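Local coordinates for putative hemoglobin-like oxygen-binding protein (Pseudoalteromonas haloplanktis, PDB 4UUR) that binds heme b and, as a group II truncated hemoglobin, probably binds and carries oxygen, at residues A[44-49]-A[53-58]; A[69-74]-A[85-90]; A[115-120]-A[128-133]. All blocks are in the same frame, centred on the assembly; numbering follows the deposited sequence.

How the contacts relate
Contacts 1 and 2 meet the same heme at different places, and contact 3 stands back from it. The 53-58 segment of contact 1 approaches the heme from the side of the iron-bound water, while the 69-74 segment of contact 2 covers that side and the porphyrin edge carrying the pyrrole C vinyl. Their centres lie 22 Å apart and their nearest atoms about 8 Å, so heme and water are what they share. Contact 3 touches contact 1 through I44, whose CD1 packs 3.9 Å from OG1 of T116. It lies across the chain's centre from contact 2, at 19 Å between centres, and its L117 side chain is about 10 Å from the heme.

Contact 1: A[44-49]-A[53-58]; sequences IMATDE and PLYDMH. With HEM (protoporphyrin IX containing Fe), chain C.
M45 reaches from the end of helix 31-45 toward L54, Y55 and H58. With CG anti to the backbone N (chi1 178°) the chain runs out straight, passing CB of Y55, and then bends at chi3. That bend sets the terminal CE against L54 CD2 at 3.8 Å. SD lies obliquely to the H58 ring, 3.6 Å from its CE1, a sulfur-aromatic contact made neither squarely over the face nor at the edge.

Next, A46 sits over a face of the tyrosine: its CA stands 3.6 Å above the centroid of the Y55 ring, almost on the normal, a CH-pi contact, and its CB lies over the ring near CE1. An alanine in place of Y55 would remove this ring and would probably leave a gap over A46 and the turn following the helix. Further on, the E49 carbonyl only brushes P53 CD.

The second segment carries the contact to the heme. H58 ND1 donates in its ring plane to L54 O at 2.9 Å, which helps to set the imidazole's rotation; heme methyl CMA lies over one of its faces. L54 CD1 meets methyl CMB at 3.4 Å.

The corner thus joins helices 31-45 and 52-56, the B and C helices in globin terms, and both lean on helix 103-120: M45 on C112, L54 on W109, with Q108 OE1 accepting from L54 N.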
loop_
_atom_site.group_PDB
_atom_site.type_symbol
_atom_site.label_atom_id
_atom_site.label_comp_id
_atom_site.label_asym_id
_atom_site.label_seq_id
_atom_site.Cartn_x
_atom_site.Cartn_y
_atom_site.Cartn_z
ATOM N N ILE A 44 3.222 -10.504 3.433
ATOM C CA ILE A 44 3.291 -11.247 2.192
ATOM C C ILE A 44 4.538 -10.850 1.409
ATOM O O ILE A 44 5.238 -11.727 0.874
ATOM C CB ILE A 44 2.043 -10.987 1.347
ATOM C CG1 ILE A 44 0.850 -11.716 1.975
ATOM C CG2 ILE A 44 2.256 -11.375 -0.111
ATOM C CD1 ILE A 44 -0.482 -11.271 1.430
ATOM N N MET A 45 4.815 -9.539 1.349
ATOM C CA MET A 45 5.973 -9.049 0.641
ATOM C C MET A 45 7.245 -9.701 1.147
ATOM O O MET A 45 8.154 -9.987 0.348
ATOM C CB MET A 45 6.131 -7.534 0.818
ATOM C CG MET A 45 7.367 -6.939 0.123
ATOM S SD MET A 45 7.694 -5.226 0.546
ATOM C CE MET A 45 6.235 -4.373 -0.078
ATOM N N ALA A 46 7.317 -9.869 2.473
ATOM C CA ALA A 46 8.523 -10.325 3.159
ATOM C C ALA A 46 8.833 -11.832 2.996
ATOM O O ALA A 46 9.899 -12.308 3.399
ATOM C CB ALA A 46 8.463 -9.960 4.647
ATOM N N THR A 47 7.931 -12.580 2.401
ATOM C CA THR A 47 8.145 -13.992 2.281
ATOM C C THR A 47 7.871 -14.567 0.935
ATOM O O THR A 47 8.124 -15.710 0.717
ATOM C CB THR A 47 7.273 -14.722 3.292
ATOM O OG1 THR A 47 5.887 -14.324 3.135
ATOM C CG2 THR A 47 7.804 -14.421 4.712
ATOM N N ASP A 48 7.292 -13.797 0.044
ATOM C CA ASP A 48 6.855 -14.375 -1.192
ATOM C C ASP A 48 8.000 -14.171 -2.155
ATOM O O ASP A 48 8.640 -13.109 -2.142
ATOM C CB ASP A 48 5.587 -13.719 -1.686
ATOM C CG ASP A 48 5.167 -14.228 -3.038
ATOM O OD1 ASP A 48 5.869 -13.942 -4.037
ATOM O OD2 ASP A 48 4.103 -14.877 -3.105
ATOM N N GLU A 49 8.242 -15.185 -2.984
ATOM C CA GLU A 49 9.468 -15.246 -3.791
ATOM C C GLU A 49 9.432 -14.184 -4.839
ATOM O O GLU A 49 10.316 -13.355 -4.923
ATOM C CB GLU A 49 9.676 -16.626 -4.440
ATOM C CG GLU A 49 10.984 -16.696 -5.223
ATOM C CD GLU A 49 11.052 -17.803 -6.261
ATOM O OE1 GLU A 49 10.019 -18.476 -6.523
ATOM O OE2 GLU A 49 12.166 -17.983 -6.822
ATOM N N PRO A 53 12.656 -8.961 -4.713
ATOM C CA PRO A 53 13.324 -7.741 -5.155
ATOM C C PRO A 53 12.719 -6.477 -4.545
ATOM O O PRO A 53 13.429 -5.656 -4.007
ATOM C CB PRO A 53 13.166 -7.801 -6.663
ATOM C CG PRO A 53 13.153 -9.282 -6.938
ATOM C CD PRO A 53 12.267 -9.808 -5.852
ATOM N N LEU A 54 11.401 -6.377 -4.548
ATOM C CA LEU A 54 10.734 -5.278 -3.877
ATOM C C LEU A 54 11.033 -5.253 -2.381
ATOM O O LEU A 54 11.272 -4.197 -1.805
ATOM C CB LEU A 54 9.242 -5.361 -4.160
ATOM C CG LEU A 54 8.318 -4.403 -3.413
ATOM C CD1 LEU A 54 8.696 -2.966 -3.656
ATOM C CD2 LEU A 54 6.869 -4.672 -3.824
ATOM N N TYR A 55 11.046 -6.417 -1.753
ATOM C CA TYR A 55 11.341 -6.550 -0.363
ATOM C C TYR A 55 12.744 -6.036 0.002
ATOM O O TYR A 55 12.941 -5.325 1.001
ATOM C CB TYR A 55 11.211 -8.012 0.035
ATOM C CG TYR A 55 11.455 -8.287 1.509
ATOM C CD1 TYR A 55 10.894 -7.480 2.514
ATOM C CD2 TYR A 55 12.219 -9.374 1.908
ATOM C CE1 TYR A 55 11.120 -7.760 3.866
ATOM C CE2 TYR A 55 12.469 -9.628 3.250
ATOM C CZ TYR A 55 11.907 -8.836 4.210
ATOM O OH TYR A 55 12.145 -9.139 5.511
ATOM N N ASP A 56 13.703 -6.405 -0.811
ATOM C CA ASP A 56 15.103 -6.004 -0.653
ATOM C C ASP A 56 15.371 -4.462 -0.769
ATOM O O ASP A 56 16.408 -3.959 -0.366
ATOM C CB ASP A 56 15.930 -6.770 -1.692
ATOM C CG ASP A 56 16.033 -8.293 -1.376
ATOM O OD1 ASP A 56 15.667 -8.705 -0.230
ATOM O OD2 ASP A 56 16.488 -9.064 -2.280
ATOM N N MET A 57 14.442 -3.699 -1.292
ATOM C CA MET A 57 14.579 -2.269 -1.256
ATOM C C MET A 57 14.245 -1.720 0.150
ATOM O O MET A 57 14.480 -0.532 0.458
ATOM C CB MET A 57 13.630 -1.650 -2.259
ATOM C CG MET A 57 13.796 -2.111 -3.689
ATOM S SD MET A 57 12.528 -1.302 -4.669
ATOM C CE MET A 57 13.224 0.331 -4.883
ATOM N N HIS A 58 13.716 -2.572 1.012
ATOM C CA HIS A 58 13.324 -2.102 2.335
ATOM C C HIS A 58 14.381 -2.465 3.386
ATOM O O HIS A 58 14.536 -3.617 3.711
ATOM C CB HIS A 58 11.985 -2.711 2.735
ATOM C CG HIS A 58 10.825 -2.242 1.908
ATOM N ND1 HIS A 58 10.585 -2.697 0.624
ATOM C CD2 HIS A 58 9.830 -1.372 2.196
ATOM C CE1 HIS A 58 9.489 -2.119 0.161
ATOM N NE2 HIS A 58 9.003 -1.327 1.106
HETATM C CHA HEM C . 7.715 4.206 0.867
HETATM C CHB HEM C . 8.682 1.169 -2.814
HETATM C CHC HEM C . 4.252 2.113 -4.567
HETATM C CHD HEM C . 3.115 4.250 -0.450
HETATM C C1A HEM C . 8.364 3.333 0.013
HETATM C C2A HEM C . 9.673 2.878 0.181
HETATM C C3A HEM C . 9.928 2.010 -0.839
HETATM C C4A HEM C . 8.787 1.930 -1.670
HETATM C CMA HEM C . 11.231 1.257 -1.075
HETATM C CAA HEM C . 10.657 3.253 1.271
HETATM C CBA HEM C . 10.124 2.980 2.676
HETATM C CGA HEM C . 11.172 2.607 3.704
HETATM O O1A HEM C . 11.846 1.555 3.697
HETATM O O2A HEM C . 11.321 3.395 4.652
HETATM C C1B HEM C . 7.546 1.204 -3.640
HETATM C C2B HEM C . 7.480 0.640 -4.950
HETATM C C3B HEM C . 6.234 0.916 -5.451
HETATM C C4B HEM C . 5.577 1.714 -4.419
HETATM C CMB HEM C . 8.606 -0.168 -5.573
HETATM C CAB HEM C . 5.481 0.668 -6.721
HETATM C CBB HEM C . 6.059 0.202 -7.779
HETATM C C1C HEM C . 3.488 2.702 -3.567
HETATM C C2C HEM C . 2.104 2.940 -3.596
HETATM C C3C HEM C . 1.802 3.577 -2.417
HETATM C C4C HEM C . 3.001 3.672 -1.671
HETATM C CMC HEM C . 1.185 2.594 -4.759
HETATM C CAC HEM C . 0.504 4.037 -1.876
HETATM C CBC HEM C . -0.654 3.729 -2.447
HETATM C C1D HEM C . 4.315 4.423 0.167
HETATM C C2D HEM C . 4.408 5.223 1.386
HETATM C C3D HEM C . 5.674 5.205 1.742
HETATM C C4D HEM C . 6.360 4.409 0.736
HETATM C CMD HEM C . 3.328 5.961 2.128
HETATM C CAD HEM C . 6.289 5.940 2.920
HETATM C CBD HEM C . 6.840 7.244 2.333
HETATM C CGD HEM C . 7.433 8.205 3.369
HETATM O O1D HEM C . 7.603 7.882 4.555
HETATM O O2D HEM C . 7.780 9.364 3.064
HETATM N NA HEM C . 7.819 2.702 -1.111
HETATM N NB HEM C . 6.401 1.808 -3.397
HETATM N NC HEM C . 3.987 3.119 -2.396
HETATM N ND HEM C . 5.480 3.913 -0.161
HETATM FE FE HEM C . 5.920 2.925 -1.701
HETATM O O HOH W 1 5.422 1.103 -0.589
#

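Contact 2: A[69-74]-A[85-90]. With HEM (protoporphyrin IX containing Fe), chain C.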
loop_
_atom_site.group_PDB
_atom_site.type_symbol
_atom_site.label_atom_id
_atom_site.label_comp_id
_atom_site.label_asym_id
_atom_site.label_seq_id
_atom_site.Cartn_x
_atom_site.Cartn_y
_atom_site.Cartn_z
ATOM N N PHE A 69 2.891 3.348 6.465
ATOM C CA PHE A 69 1.936 2.952 5.420
ATOM C C PHE A 69 0.526 2.918 5.995
ATOM O O PHE A 69 -0.399 3.330 5.329
ATOM C CB PHE A 69 2.280 1.580 4.850
ATOM C CG PHE A 69 1.478 1.197 3.635
ATOM C CD1 PHE A 69 1.424 2.011 2.529
ATOM C CD2 PHE A 69 0.845 -0.002 3.571
ATOM C CE1 PHE A 69 0.689 1.672 1.404
ATOM C CE2 PHE A 69 0.173 -0.403 2.450
ATOM C CZ PHE A 69 0.080 0.440 1.359
ATOM N N PHE A 70 0.362 2.416 7.214
ATOM C CA PHE A 70 -0.950 2.434 7.884
ATOM C C PHE A 70 -1.502 3.862 7.998
ATOM O O PHE A 70 -2.642 4.139 7.570
ATOM C CB PHE A 70 -0.853 1.824 9.280
ATOM C CG PHE A 70 -1.927 2.282 10.221
ATOM C CD1 PHE A 70 -3.257 1.917 10.021
ATOM C CD2 PHE A 70 -1.609 3.058 11.337
ATOM C CE1 PHE A 70 -4.251 2.336 10.898
ATOM C CE2 PHE A 70 -2.596 3.487 12.217
ATOM C CZ PHE A 70 -3.921 3.136 11.990
ATOM N N GLU A 71 -0.679 4.753 8.568
ATOM C CA GLU A 71 -0.998 6.166 8.674
ATOM C C GLU A 71 -1.456 6.677 7.352
ATOM O O GLU A 71 -2.426 7.418 7.289
ATOM C CB GLU A 71 0.217 6.978 9.148
ATOM C CG GLU A 71 0.447 6.922 10.645
ATOM C CD GLU A 71 1.903 7.137 11.055
ATOM O OE1 GLU A 71 2.732 7.788 10.357
ATOM O OE2 GLU A 71 2.241 6.612 12.114
ATOM N N PHE A 72 -0.793 6.263 6.273
ATOM C CA PHE A 72 -1.218 6.734 4.940
ATOM C C PHE A 72 -2.577 6.214 4.567
ATOM O O PHE A 72 -3.438 6.989 4.120
ATOM C CB PHE A 72 -0.225 6.391 3.854
ATOM C CG PHE A 72 -0.751 6.597 2.474
ATOM C CD1 PHE A 72 -0.789 7.870 1.906
ATOM C CD2 PHE A 72 -1.196 5.500 1.718
ATOM C CE1 PHE A 72 -1.270 8.043 0.608
ATOM C CE2 PHE A 72 -1.659 5.657 0.439
ATOM C CZ PHE A 72 -1.698 6.930 -0.124
ATOM N N LEU A 73 -2.766 4.913 4.777
ATOM C CA LEU A 73 -4.043 4.242 4.464
ATOM C C LEU A 73 -5.215 4.818 5.260
ATOM O O LEU A 73 -6.275 4.983 4.713
ATOM C CB LEU A 73 -3.966 2.722 4.682
ATOM C CG LEU A 73 -3.154 1.979 3.644
ATOM C CD1 LEU A 73 -3.164 0.483 3.946
ATOM C CD2 LEU A 73 -3.664 2.281 2.258
ATOM N N SER A 74 -5.033 5.130 6.533
ATOM C CA SER A 74 -6.140 5.724 7.262
ATOM C C SER A 74 -6.748 6.955 6.545
ATOM O O SER A 74 -7.949 7.045 6.431
ATOM C CB SER A 74 -5.763 6.100 8.674
ATOM O OG SER A 74 -6.790 6.947 9.204
ATOM N N ALA A 85 -1.190 14.552 8.779
ATOM C CA ALA A 85 -0.956 15.168 10.083
ATOM C C ALA A 85 0.518 15.132 10.453
ATOM O O ALA A 85 1.059 16.099 10.962
ATOM C CB ALA A 85 -1.762 14.474 11.180
ATOM N N LYS A 86 1.160 14.002 10.235
ATOM C CA LYS A 86 2.476 13.774 10.809
ATOM C C LYS A 86 3.623 13.976 9.822
ATOM O O LYS A 86 4.727 14.287 10.242
ATOM C CB LYS A 86 2.527 12.362 11.379
ATOM C CG LYS A 86 3.684 12.087 12.329
ATOM C CD LYS A 86 3.490 10.769 13.066
ATOM C CE LYS A 86 2.111 10.695 13.712
ATOM N NZ LYS A 86 2.143 9.891 14.960
ATOM N N HIS A 87 3.375 13.789 8.525
ATOM C CA HIS A 87 4.442 13.819 7.515
ATOM C C HIS A 87 4.178 14.811 6.387
ATOM O O HIS A 87 5.037 14.947 5.525
ATOM C CB HIS A 87 4.665 12.399 6.905
ATOM C CG HIS A 87 4.844 11.311 7.931
ATOM N ND1 HIS A 87 6.053 11.048 8.542
ATOM C CD2 HIS A 87 3.961 10.432 8.463
ATOM C CE1 HIS A 87 5.908 10.065 9.412
ATOM N NE2 HIS A 87 4.647 9.674 9.386
ATOM N N GLY A 88 3.021 15.490 6.365
ATOM C CA GLY A 88 2.657 16.378 5.242
ATOM C C GLY A 88 2.020 15.654 4.060
ATOM O O GLY A 88 1.808 14.455 4.110
ATOM N N HIS A 89 1.724 16.374 2.983
ATOM C CA HIS A 89 1.033 15.797 1.820
ATOM C C HIS A 89 1.770 14.615 1.147
ATOM O O HIS A 89 2.979 14.672 0.965
ATOM C CB HIS A 89 0.759 16.885 0.768
ATOM C CG HIS A 89 -0.197 17.942 1.235
ATOM N ND1 HIS A 89 -1.564 17.752 1.260
ATOM C CD2 HIS A 89 0.017 19.194 1.708
ATOM C CE1 HIS A 89 -2.152 18.842 1.721
ATOM N NE2 HIS A 89 -1.215 19.733 2.001
ATOM N N PRO A 90 1.035 13.548 0.765
ATOM C CA PRO A 90 1.516 12.383 0.029
ATOM C C PRO A 90 2.588 12.585 -1.052
ATOM O O PRO A 90 3.658 11.986 -0.983
ATOM C CB PRO A 90 0.238 11.858 -0.600
ATOM C CG PRO A 90 -0.768 12.087 0.476
ATOM C CD PRO A 90 -0.345 13.315 1.222
HETATM C CHA HEM C . 7.715 4.206 0.867
HETATM C CHB HEM C . 8.682 1.169 -2.814
HETATM C CHC HEM C . 4.252 2.113 -4.567
HETATM C CHD HEM C . 3.115 4.250 -0.450
HETATM C C1A HEM C . 8.364 3.333 0.013
HETATM C C2A HEM C . 9.673 2.878 0.181
HETATM C C3A HEM C . 9.928 2.010 -0.839
HETATM C C4A HEM C . 8.787 1.930 -1.670
HETATM C CMA HEM C . 11.231 1.257 -1.075
HETATM C CAA HEM C . 10.657 3.253 1.271
HETATM C CBA HEM C . 10.124 2.980 2.676
HETATM C CGA HEM C . 11.172 2.607 3.704
HETATM O O1A HEM C . 11.846 1.555 3.697
HETATM O O2A HEM C . 11.321 3.395 4.652
HETATM C C1B HEM C . 7.546 1.204 -3.640
HETATM C C2B HEM C . 7.480 0.640 -4.950
HETATM C C3B HEM C . 6.234 0.916 -5.451
HETATM C C4B HEM C . 5.577 1.714 -4.419
HETATM C CMB HEM C . 8.606 -0.168 -5.573
HETATM C CAB HEM C . 5.481 0.668 -6.721
HETATM C CBB HEM C . 6.059 0.202 -7.779
HETATM C C1C HEM C . 3.488 2.702 -3.567
HETATM C C2C HEM C . 2.104 2.940 -3.596
HETATM C C3C HEM C . 1.802 3.577 -2.417
HETATM C C4C HEM C . 3.001 3.672 -1.671
HETATM C CMC HEM C . 1.185 2.594 -4.759
HETATM C CAC HEM C . 0.504 4.037 -1.876
HETATM C CBC HEM C . -0.654 3.729 -2.447
HETATM C C1D HEM C . 4.315 4.423 0.167
HETATM C C2D HEM C . 4.408 5.223 1.386
HETATM C C3D HEM C . 5.674 5.205 1.742
HETATM C C4D HEM C . 6.360 4.409 0.736
HETATM C CMD HEM C . 3.328 5.961 2.128
HETATM C CAD HEM C . 6.289 5.940 2.920
HETATM C CBD HEM C . 6.840 7.244 2.333
HETATM C CGD HEM C . 7.433 8.205 3.369
HETATM O O1D HEM C . 7.603 7.882 4.555
HETATM O O2D HEM C . 7.780 9.364 3.064
HETATM N NA HEM C . 7.819 2.702 -1.111
HETATM N NB HEM C . 6.401 1.808 -3.397
HETATM N NC HEM C . 3.987 3.119 -2.396
HETATM N ND HEM C . 5.480 3.913 -0.161
HETATM FE FE HEM C . 5.920 2.925 -1.701
HETATM O O HOH W 1 5.422 1.103 -0.589
#
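F72 and P90 meet beside the heme, the proline CG coming to the edge of the phenyl ring near its plane. The phenylalanine can be followed outward from its root. CB lies 4.0 Å from heme methyl CMD, and CG stays beside the same methyl. Because CG is anti to the backbone N (chi1 168°), the ring projects along the porphyrin rim, and its two flanks find different neighbours. On one flank CE1 touches P90 CG at 4.1 Å; on the other CE2 sits 3.6 Å from CAC, the first carbon of the pyrrole C vinyl. CZ, at the tip, continues along that vinyl group. W76, one turn further along the helix, stacks on the ring.

A polar link lies one residue earlier. H87 NE2 donates to E71 OE1 at 2.9 Å with an N-H...O angle of 149°. The oxygen sits at the imidazole's edge, and carboxylate and ring are nearly coplanar, 17° apart, so the bond holds the two flat groups in line. The other oxygen, OE2, accepts from Q67 NE2, so both ends of the buried carboxylate are gripped. K86 NZ stays 4.3 Å from OE2, beyond a salt bridge, yet its charge would probably favour the ionised acid. K86 CG also covers part of one face of the H87 ring.

G88 then turns the chain out of the helix with a positive phi, at which a CB would jam against the preceding carbonyl, and R95, a heme-binding residue, packs on H87 and donates to H89 O. With F69 also against the porphyrin, at meso carbon CHD, this is the E-helix wall of a globin heme pocket, tied to the segment leading toward the proximal histidine, H96.

Contact 3: A[115-120]-A[128-133]; sequences KTLDLE and EGLKQS
D118 OD1 takes the ammonium of K131 at 2.6 Å from NZ, a short salt bridge between the two helices. The nitrogen arrives on the syn side of the carboxylate oxygen, 17° out of the carboxylate plane, and lies distinctly closer to OD1 than to OD2, which is 3.7 Å from it. The grip is therefore one-sided, with OD1 alone as the oxygen bonded to the lysine.

The lysine spans the gap by full extension. Its first torsion, chi1 -82°, leaves CG beside the backbone N, and from there every bond is close to anti, so CE too comes up against OD1, at 3.3 Å, and NZ is delivered across the aspartate rather than alongside it. D118 is exposed and K131 partly so, and solvent would probably weaken the pull between them. D118 also touches R127, whose charge may add to the positive surroundings.

Beneath the ion pair the contact is apolar. L117 points its CD1 into the opposing helix, where it rests 3.9 Å from L130 CB and equally near the backbone N of K131. CG of the lysine closes in at 4.0 Å from the same methyl, so one branch of the leucine meets two successive residues, and the base of the lysine serves as hydrophobic cover while its tip makes the salt bridge. The side chains of L117 and L130, both buried, cross at about a right angle.

Segments 115-120 and 128-133, on the G and H helices of the globin fold (103-120 and 124-141), run almost antiparallel, at 163°, their axes approaching to 10.1 Å. L117 also packs on F134 of the second helix, while T116 and E120 turn to helix 31-45, where E120 forms a salt bridge with R40.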
loop_
_atom_site.group_PDB
_atom_site.type_symbol
_atom_site.label_atom_id
_atom_site.label_comp_id
_atom_site.label_asym_id
_atom_site.label_seq_id
_atom_site.Cartn_x
_atom_site.Cartn_y
_atom_site.Cartn_z
ATOM N N LYS A 115 -3.209 -9.727 -3.567
ATOM C CA LYS A 115 -3.340 -10.806 -2.599
ATOM C C LYS A 115 -3.887 -10.346 -1.249
ATOM O O LYS A 115 -4.697 -11.070 -0.613
ATOM C CB LYS A 115 -1.997 -11.474 -2.396
ATOM C CG LYS A 115 -1.562 -12.296 -3.604
ATOM C CD LYS A 115 -0.277 -13.047 -3.314
ATOM C CE LYS A 115 -0.505 -14.546 -3.162
ATOM N NZ LYS A 115 -0.538 -15.155 -4.529
ATOM N N THR A 116 -3.437 -9.159 -0.809
ATOM C CA THR A 116 -3.877 -8.574 0.434
ATOM C C THR A 116 -5.376 -8.235 0.385
ATOM O O THR A 116 -6.124 -8.516 1.325
ATOM C CB THR A 116 -3.071 -7.269 0.712
ATOM O OG1 THR A 116 -1.697 -7.617 0.955
ATOM C CG2 THR A 116 -3.635 -6.465 1.911
ATOM N N LEU A 117 -5.785 -7.553 -0.672
ATOM C CA LEU A 117 -7.165 -7.099 -0.812
ATOM C C LEU A 117 -8.165 -8.253 -0.993
ATOM O O LEU A 117 -9.261 -8.196 -0.414
ATOM C CB LEU A 117 -7.301 -6.098 -1.957
ATOM C CG LEU A 117 -6.570 -4.780 -1.676
ATOM C CD1 LEU A 117 -6.590 -3.887 -2.886
ATOM C CD2 LEU A 117 -7.160 -4.057 -0.507
ATOM N N ASP A 118 -7.773 -9.302 -1.713
ATOM C CA ASP A 118 -8.555 -10.547 -1.704
ATOM C C ASP A 118 -8.795 -11.074 -0.284
ATOM O O ASP A 118 -9.904 -11.514 0.050
ATOM C CB ASP A 118 -7.888 -11.667 -2.551
ATOM C CG ASP A 118 -8.030 -11.426 -4.034
ATOM O OD1 ASP A 118 -8.723 -10.456 -4.394
ATOM O OD2 ASP A 118 -7.407 -12.150 -4.848
ATOM N N LEU A 119 -7.775 -11.064 0.556
ATOM C CA LEU A 119 -8.004 -11.623 1.883
ATOM C C LEU A 119 -8.694 -10.637 2.834
ATOM O O LEU A 119 -9.337 -11.057 3.774
ATOM C CB LEU A 119 -6.706 -12.133 2.488
ATOM C CG LEU A 119 -6.191 -13.449 1.928
ATOM C CD1 LEU A 119 -4.696 -13.536 2.074
ATOM C CD2 LEU A 119 -6.850 -14.618 2.587
ATOM N N GLU A 120 -8.594 -9.340 2.605
ATOM C CA GLU A 120 -9.007 -8.369 3.674
ATOM C C GLU A 120 -10.318 -7.715 3.380
ATOM O O GLU A 120 -10.956 -7.190 4.275
ATOM C CB GLU A 120 -7.937 -7.270 3.927
ATOM C CG GLU A 120 -6.618 -7.798 4.491
ATOM C CD GLU A 120 -6.756 -8.394 5.909
ATOM O OE1 GLU A 120 -7.564 -7.870 6.720
ATOM O OE2 GLU A 120 -6.051 -9.378 6.240
ATOM N N GLU A 128 -12.663 -4.588 -5.856
ATOM C CA GLU A 128 -12.282 -4.281 -7.246
ATOM C C GLU A 128 -12.019 -2.775 -7.404
ATOM O O GLU A 128 -11.104 -2.358 -8.113
ATOM C CB GLU A 128 -13.372 -4.755 -8.226
ATOM C CG GLU A 128 -13.045 -4.586 -9.706
ATOM C CD GLU A 128 -11.781 -5.316 -10.140
ATOM O OE1 GLU A 128 -11.491 -6.420 -9.638
ATOM O OE2 GLU A 128 -11.068 -4.789 -11.001
ATOM N N GLY A 129 -12.817 -1.960 -6.741
ATOM C CA GLY A 129 -12.520 -0.528 -6.684
ATOM C C GLY A 129 -11.127 -0.232 -6.126
ATOM O O GLY A 129 -10.349 0.547 -6.711
ATOM N N LEU A 130 -10.780 -0.874 -5.016
ATOM C CA LEU A 130 -9.461 -0.608 -4.393
ATOM C C LEU A 130 -8.318 -1.109 -5.255
ATOM O O LEU A 130 -7.312 -0.421 -5.395
ATOM C CB LEU A 130 -9.373 -1.171 -2.996
ATOM C CG LEU A 130 -10.348 -0.497 -2.043
ATOM C CD1 LEU A 130 -10.428 -1.249 -0.714
ATOM C CD2 LEU A 130 -9.971 0.960 -1.812
ATOM N N LYS A 131 -8.488 -2.257 -5.879
ATOM C CA LYS A 131 -7.451 -2.788 -6.748
ATOM C C LYS A 131 -7.108 -1.847 -7.899
ATOM O O LYS A 131 -5.943 -1.704 -8.254
ATOM C CB LYS A 131 -7.852 -4.144 -7.355
ATOM C CG LYS A 131 -7.633 -5.345 -6.467
ATOM C CD LYS A 131 -8.137 -6.634 -7.118
ATOM C CE LYS A 131 -7.873 -7.816 -6.209
ATOM N NZ LYS A 131 -8.576 -9.053 -6.602
ATOM N N GLN A 132 -8.135 -1.276 -8.524
ATOM C CA GLN A 132 -7.945 -0.397 -9.687
ATOM C C GLN A 132 -7.269 0.861 -9.221
ATOM O O GLN A 132 -6.294 1.253 -9.816
ATOM C CB GLN A 132 -9.275 -0.070 -10.395
ATOM C CG GLN A 132 -9.853 -1.265 -11.161
ATOM C CD GLN A 132 -8.869 -1.803 -12.200
ATOM O OE1 GLN A 132 -8.232 -1.029 -12.899
ATOM N NE2 GLN A 132 -8.719 -3.127 -12.278
ATOM N N SER A 133 -7.745 1.448 -8.123
ATOM C CA SER A 133 -7.186 2.708 -7.645
ATOM C C SER A 133 -5.711 2.626 -7.117
ATOM O O SER A 133 -4.870 3.514 -7.391
ATOM C CB SER A 133 -8.129 3.366 -6.666
ATOM O OG SER A 133 -8.274 2.615 -5.490
#